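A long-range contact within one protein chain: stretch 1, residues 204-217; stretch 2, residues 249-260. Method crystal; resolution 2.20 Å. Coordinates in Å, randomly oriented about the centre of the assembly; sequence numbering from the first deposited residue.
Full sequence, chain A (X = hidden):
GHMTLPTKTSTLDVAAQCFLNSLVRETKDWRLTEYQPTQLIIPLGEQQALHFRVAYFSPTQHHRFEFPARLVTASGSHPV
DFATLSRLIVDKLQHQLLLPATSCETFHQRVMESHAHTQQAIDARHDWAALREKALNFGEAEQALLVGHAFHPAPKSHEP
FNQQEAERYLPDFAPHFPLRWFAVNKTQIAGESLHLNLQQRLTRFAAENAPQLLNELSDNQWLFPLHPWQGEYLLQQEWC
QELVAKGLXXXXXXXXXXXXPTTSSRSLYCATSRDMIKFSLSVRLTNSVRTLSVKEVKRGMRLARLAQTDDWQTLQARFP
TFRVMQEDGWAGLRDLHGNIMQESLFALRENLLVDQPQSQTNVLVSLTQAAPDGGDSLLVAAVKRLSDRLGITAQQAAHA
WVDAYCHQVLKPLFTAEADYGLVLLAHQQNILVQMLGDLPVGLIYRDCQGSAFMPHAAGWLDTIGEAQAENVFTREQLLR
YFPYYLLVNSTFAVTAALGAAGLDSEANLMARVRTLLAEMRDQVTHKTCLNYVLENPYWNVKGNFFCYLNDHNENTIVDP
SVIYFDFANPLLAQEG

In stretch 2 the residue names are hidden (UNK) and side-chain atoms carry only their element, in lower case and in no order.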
# COMPACT_ATOMS: atom_id res chain seq x y z
N ARG A 204 6.47 -13.58 -21.91
CA ARG A 204 5.75 -13.02 -20.77
C ARG A 204 6.65 -12.93 -19.55
O ARG A 204 6.72 -11.89 -18.89
CB ARG A 204 4.53 -13.88 -20.43
CG ARG A 204 3.58 -13.22 -19.43
CD ARG A 204 2.47 -14.17 -18.99
NE ARG A 204 2.95 -15.20 -18.08
CZ ARG A 204 2.20 -16.21 -17.63
NH1 ARG A 204 2.72 -17.11 -16.80
NH2 ARG A 204 0.93 -16.31 -18.01
N PHE A 205 7.35 -14.02 -19.26
CA PHE A 205 8.22 -14.10 -18.09
C PHE A 205 9.32 -13.04 -18.15
O PHE A 205 9.58 -12.35 -17.17
CB PHE A 205 8.83 -15.50 -17.96
CG PHE A 205 9.64 -15.70 -16.72
CD1 PHE A 205 9.04 -16.12 -15.54
CD2 PHE A 205 11.01 -15.47 -16.72
CE1 PHE A 205 9.79 -16.32 -14.40
CE2 PHE A 205 11.76 -15.66 -15.58
CZ PHE A 205 11.15 -16.08 -14.41
N ALA A 206 9.95 -12.93 -19.31
CA ALA A 206 11.02 -11.95 -19.50
C ALA A 206 10.48 -10.53 -19.44
O ALA A 206 11.16 -9.62 -18.96
CB ALA A 206 11.72 -12.19 -20.82
N ALA A 207 9.25 -10.35 -19.91
CA ALA A 207 8.64 -9.03 -19.97
C ALA A 207 8.30 -8.50 -18.58
O ALA A 207 8.50 -7.32 -18.30
CB ALA A 207 7.39 -9.08 -20.83
N GLU A 208 7.79 -9.37 -17.72
CA GLU A 208 7.34 -8.94 -16.40
C GLU A 208 8.43 -9.06 -15.33
O GLU A 208 8.19 -8.73 -14.17
CB GLU A 208 6.10 -9.74 -15.98
CG GLU A 208 6.34 -11.21 -15.69
CD GLU A 208 5.06 -11.96 -15.40
OE1 GLU A 208 3.97 -11.37 -15.57
OE2 GLU A 208 5.13 -13.14 -14.99
N ASN A 209 9.62 -9.52 -15.73
CA ASN A 209 10.73 -9.67 -14.79
C ASN A 209 11.97 -8.87 -15.18
O ASN A 209 12.66 -8.34 -14.31
CB ASN A 209 11.11 -11.14 -14.66
CG ASN A 209 10.10 -11.93 -13.85
OD1 ASN A 209 9.96 -11.72 -12.65
ND2 ASN A 209 9.38 -12.83 -14.51
N ALA A 210 12.25 -8.80 -16.47
CA ALA A 210 13.38 -8.02 -16.97
C ALA A 210 13.02 -7.34 -18.29
O ALA A 210 13.57 -7.69 -19.33
CB ALA A 210 14.60 -8.90 -17.14
N PRO A 211 12.09 -6.38 -18.24
CA PRO A 211 11.59 -5.69 -19.43
C PRO A 211 12.70 -5.05 -20.26
O PRO A 211 12.60 -4.99 -21.49
CB PRO A 211 10.67 -4.61 -18.88
CG PRO A 211 10.44 -4.94 -17.46
CD PRO A 211 11.55 -5.80 -16.99
N GLN A 212 13.75 -4.58 -19.60
CA GLN A 212 14.78 -3.80 -20.27
C GLN A 212 15.68 -4.68 -21.14
O GLN A 212 16.57 -4.17 -21.83
CB GLN A 212 15.63 -3.03 -19.25
CG GLN A 212 16.51 -3.88 -18.35
CD GLN A 212 15.79 -4.37 -17.10
OE1 GLN A 212 14.57 -4.32 -17.00
NE2 GLN A 212 16.56 -4.86 -16.13
N LEU A 213 15.45 -5.99 -21.11
CA LEU A 213 16.19 -6.93 -21.95
C LEU A 213 15.40 -7.30 -23.20
O LEU A 213 15.84 -8.14 -23.99
CB LEU A 213 16.52 -8.20 -21.17
CG LEU A 213 17.55 -8.09 -20.04
CD1 LEU A 213 17.75 -9.45 -19.39
CD2 LEU A 213 18.87 -7.53 -20.53
N LEU A 214 14.24 -6.69 -23.38
CA LEU A 214 13.40 -7.02 -24.51
C LEU A 214 14.00 -6.51 -25.82
O LEU A 214 13.55 -6.89 -26.89
CB LEU A 214 11.99 -6.45 -24.31
CG LEU A 214 11.14 -7.18 -23.27
CD1 LEU A 214 9.83 -6.44 -23.04
CD2 LEU A 214 10.87 -8.62 -23.68
N ASN A 215 15.02 -5.67 -25.72
CA ASN A 215 15.73 -5.22 -26.92
C ASN A 215 16.53 -6.36 -27.56
O ASN A 215 17.12 -6.19 -28.63
CB ASN A 215 16.67 -4.05 -26.59
CG ASN A 215 17.67 -4.37 -25.49
OD1 ASN A 215 17.84 -5.52 -25.11
ND2 ASN A 215 18.33 -3.34 -24.98
N GLU A 216 16.52 -7.52 -26.90
CA GLU A 216 17.20 -8.71 -27.39
C GLU A 216 16.21 -9.80 -27.80
O GLU A 216 16.62 -10.92 -28.11
CB GLU A 216 18.14 -9.26 -26.31
CG GLU A 216 19.35 -8.38 -26.05
CD GLU A 216 20.27 -8.28 -27.25
OE1 GLU A 216 20.21 -9.17 -28.13
OE2 GLU A 216 21.07 -7.32 -27.30
N LEU A 217 14.92 -9.48 -27.81
CA LEU A 217 13.90 -10.46 -28.15
C LEU A 217 13.52 -10.38 -29.62
O LEU A 217 13.18 -9.31 -30.13
CB LEU A 217 12.65 -10.25 -27.28
CG LEU A 217 11.51 -11.26 -27.45
CD1 LEU A 217 11.95 -12.66 -27.04
CD2 LEU A 217 10.29 -10.83 -26.67
N UNK A 249 24.15 -18.19 -28.51
CA UNK A 249 23.95 -17.72 -27.14
C UNK A 249 24.67 -16.40 -26.91
O UNK A 249 25.85 -16.26 -27.24
c UNK A 249 23.91 -21.06 -25.10
c UNK A 249 24.45 -18.75 -26.10
c UNK A 249 24.52 -18.12 -24.70
c UNK A 249 23.51 -19.96 -26.08
N UNK A 250 23.95 -15.44 -26.34
CA UNK A 250 24.54 -14.19 -25.90
C UNK A 250 24.28 -14.01 -24.40
O UNK A 250 23.14 -14.13 -23.95
c UNK A 250 23.97 -10.50 -27.05
c UNK A 250 24.56 -11.65 -26.25
c UNK A 250 23.98 -13.00 -26.68
c UNK A 250 24.55 -9.17 -26.60
n UNK A 250 23.97 -8.02 -27.35
N UNK A 251 25.34 -13.74 -23.65
CA UNK A 251 25.24 -13.55 -22.22
C UNK A 251 24.87 -12.10 -21.88
O UNK A 251 25.69 -11.19 -22.02
c UNK A 251 26.50 -13.91 -20.04
o UNK A 251 25.44 -13.54 -19.48
o UNK A 251 27.51 -14.27 -19.41
c UNK A 251 26.57 -13.92 -21.55
N UNK A 252 23.64 -11.90 -21.42
CA UNK A 252 23.13 -10.56 -21.13
C UNK A 252 23.42 -10.13 -19.70
O UNK A 252 23.25 -8.96 -19.34
c UNK A 252 21.19 -10.82 -22.83
c UNK A 252 19.67 -10.75 -22.96
c UNK A 252 21.63 -10.49 -21.40
c UNK A 252 21.84 -9.87 -23.83
N UNK A 253 23.87 -11.07 -18.87
CA UNK A 253 24.18 -10.78 -17.49
C UNK A 253 22.96 -10.80 -16.59
O UNK A 253 21.90 -11.30 -16.98
N UNK A 254 23.11 -10.25 -15.39
CA UNK A 254 22.01 -10.16 -14.44
C UNK A 254 21.15 -8.93 -14.70
O UNK A 254 21.67 -7.88 -15.08
c UNK A 254 23.91 -11.23 -11.21
o UNK A 254 23.70 -10.18 -10.57
o UNK A 254 24.55 -12.20 -10.76
c UNK A 254 23.34 -11.34 -12.61
c UNK A 254 22.54 -10.12 -13.01
N UNK A 255 19.85 -9.06 -14.50
CA UNK A 255 18.93 -7.96 -14.74
C UNK A 255 17.54 -8.25 -14.19
O UNK A 255 17.12 -9.40 -14.09
c UNK A 255 18.84 -7.67 -16.23
N UNK A 256 16.83 -7.18 -13.84
CA UNK A 256 15.41 -7.26 -13.58
C UNK A 256 15.00 -7.31 -12.13
O UNK A 256 15.73 -6.89 -11.23
N UNK A 257 13.80 -7.85 -11.90
CA UNK A 257 13.17 -7.85 -10.59
C UNK A 257 13.95 -8.71 -9.60
O UNK A 257 14.67 -9.62 -10.00
c UNK A 257 11.74 -8.34 -10.70
N UNK A 258 13.80 -8.43 -8.30
CA UNK A 258 14.49 -9.21 -7.26
C UNK A 258 13.81 -10.54 -6.99
O UNK A 258 12.58 -10.60 -6.93
c UNK A 258 14.41 -8.30 -6.04
c UNK A 258 13.15 -7.54 -6.23
c UNK A 258 13.02 -7.32 -7.72
N UNK A 259 14.60 -11.60 -6.84
CA UNK A 259 14.08 -12.93 -6.56
C UNK A 259 14.58 -13.44 -5.21
O UNK A 259 15.73 -13.19 -4.83
c UNK A 259 14.48 -13.90 -7.66
c UNK A 259 10.78 -15.88 -9.65
c UNK A 259 13.76 -13.66 -8.93
c UNK A 259 11.85 -15.43 -8.91
c UNK A 259 14.04 -12.71 -9.87
c UNK A 259 11.17 -14.26 -11.39
c UNK A 259 10.45 -15.30 -10.87
n UNK A 259 13.14 -12.79 -10.90
c UNK A 259 12.25 -13.80 -10.64
c UNK A 259 12.61 -14.37 -9.41
N UNK A 260 13.72 -14.15 -4.50
CA UNK A 260 14.03 -14.67 -3.18
C UNK A 260 14.19 -16.19 -3.20
O UNK A 260 13.26 -16.90 -3.58
c UNK A 260 12.92 -12.89 -1.58
c UNK A 260 12.93 -14.30 -2.18
c UNK A 260 11.87 -12.82 -0.49
c UNK A 260 12.68 -11.82 -2.63

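Position 249 carries four carbons, forked at the first, with one arm two carbons long; it lies out of reach of stretch 1 and is Ile249. At position 250 four carbons run in a row to a terminal nitrogen, every chi angle t, and that nitrogen sits 3.0 Å from OE2 of Glu216. An extended chain ending in an amine is lysine, and Lys250 NZ forms a salt bridge with the carboxylate. Position 251 has two carbons, the second bearing two oxygens, and touches nothing on stretch 1. This is Asp251, one of whose oxygens, OD1, accepts a hydrogen bond from the backbone N of position 253 at 3.0 Å.

Position 252 has four carbons forked at the second; one tip lies 3.7 Å from CG of Glu216, the other 4.1 Å from CD2 of Leu213. This is Leu252. Position 253 has no side-chain atoms; its backbone angles would jam a CB against the preceding carbonyl oxygen, so it is Gly253. Position 254 shows three carbons, the third carrying two oxygens. Its CA-to-CB bond points away from stretch 1, and it is Glu254, its carboxylate hydrogen-bonded elsewhere in the structure.

Position 255 has a single carbon, CB, 3.8 Å from CD1 of Leu213 and 3.6 Å from NE2 of Gln212: Ala255. Position 256 is bare again. An ideal CB there would fall 2.2 Å from O of Asn209 and 2.9 Å from CB of Ala210, and the backbone angles independently call for glycine: Gly256. Position 257 has one carbon, CB, 3.7 Å from O of Asn209, while its N donates a hydrogen bond to that O at 2.7 Å; this is Ala257.

At position 258 three carbons close a ring onto the backbone nitrogen, and the CA-to-CB bond points away from stretch 1, giving Pro258. Position 259 has one carbon followed by fused five- and six-membered rings holding eight carbons and one nitrogen. One carbon of the six-membered ring lies 3.5 Å from CZ of Phe205 and 3.1 Å from OD1 of Asn209. This is Trp259; the two aromatic rings meet rim to rim, planes at 33°. Position 260, four carbons forked at the second and out of reach, is Leu260.

The backbones come nearest at Ala210 and Gly256, whose CA atoms are 4.0 Å apart. The Ala257-Asn209 hydrogen bond ties the two stretches together, while Asn209 ND2 holds its own side chain to Phe205 O at 2.7 Å. Leucine and alanine packing extends the interface to the Lys250-Glu216 salt bridge, and the aromatic pair adds a second apolar patch.

Stretch 2, residues 249-260: IKDLGEAGAPWL
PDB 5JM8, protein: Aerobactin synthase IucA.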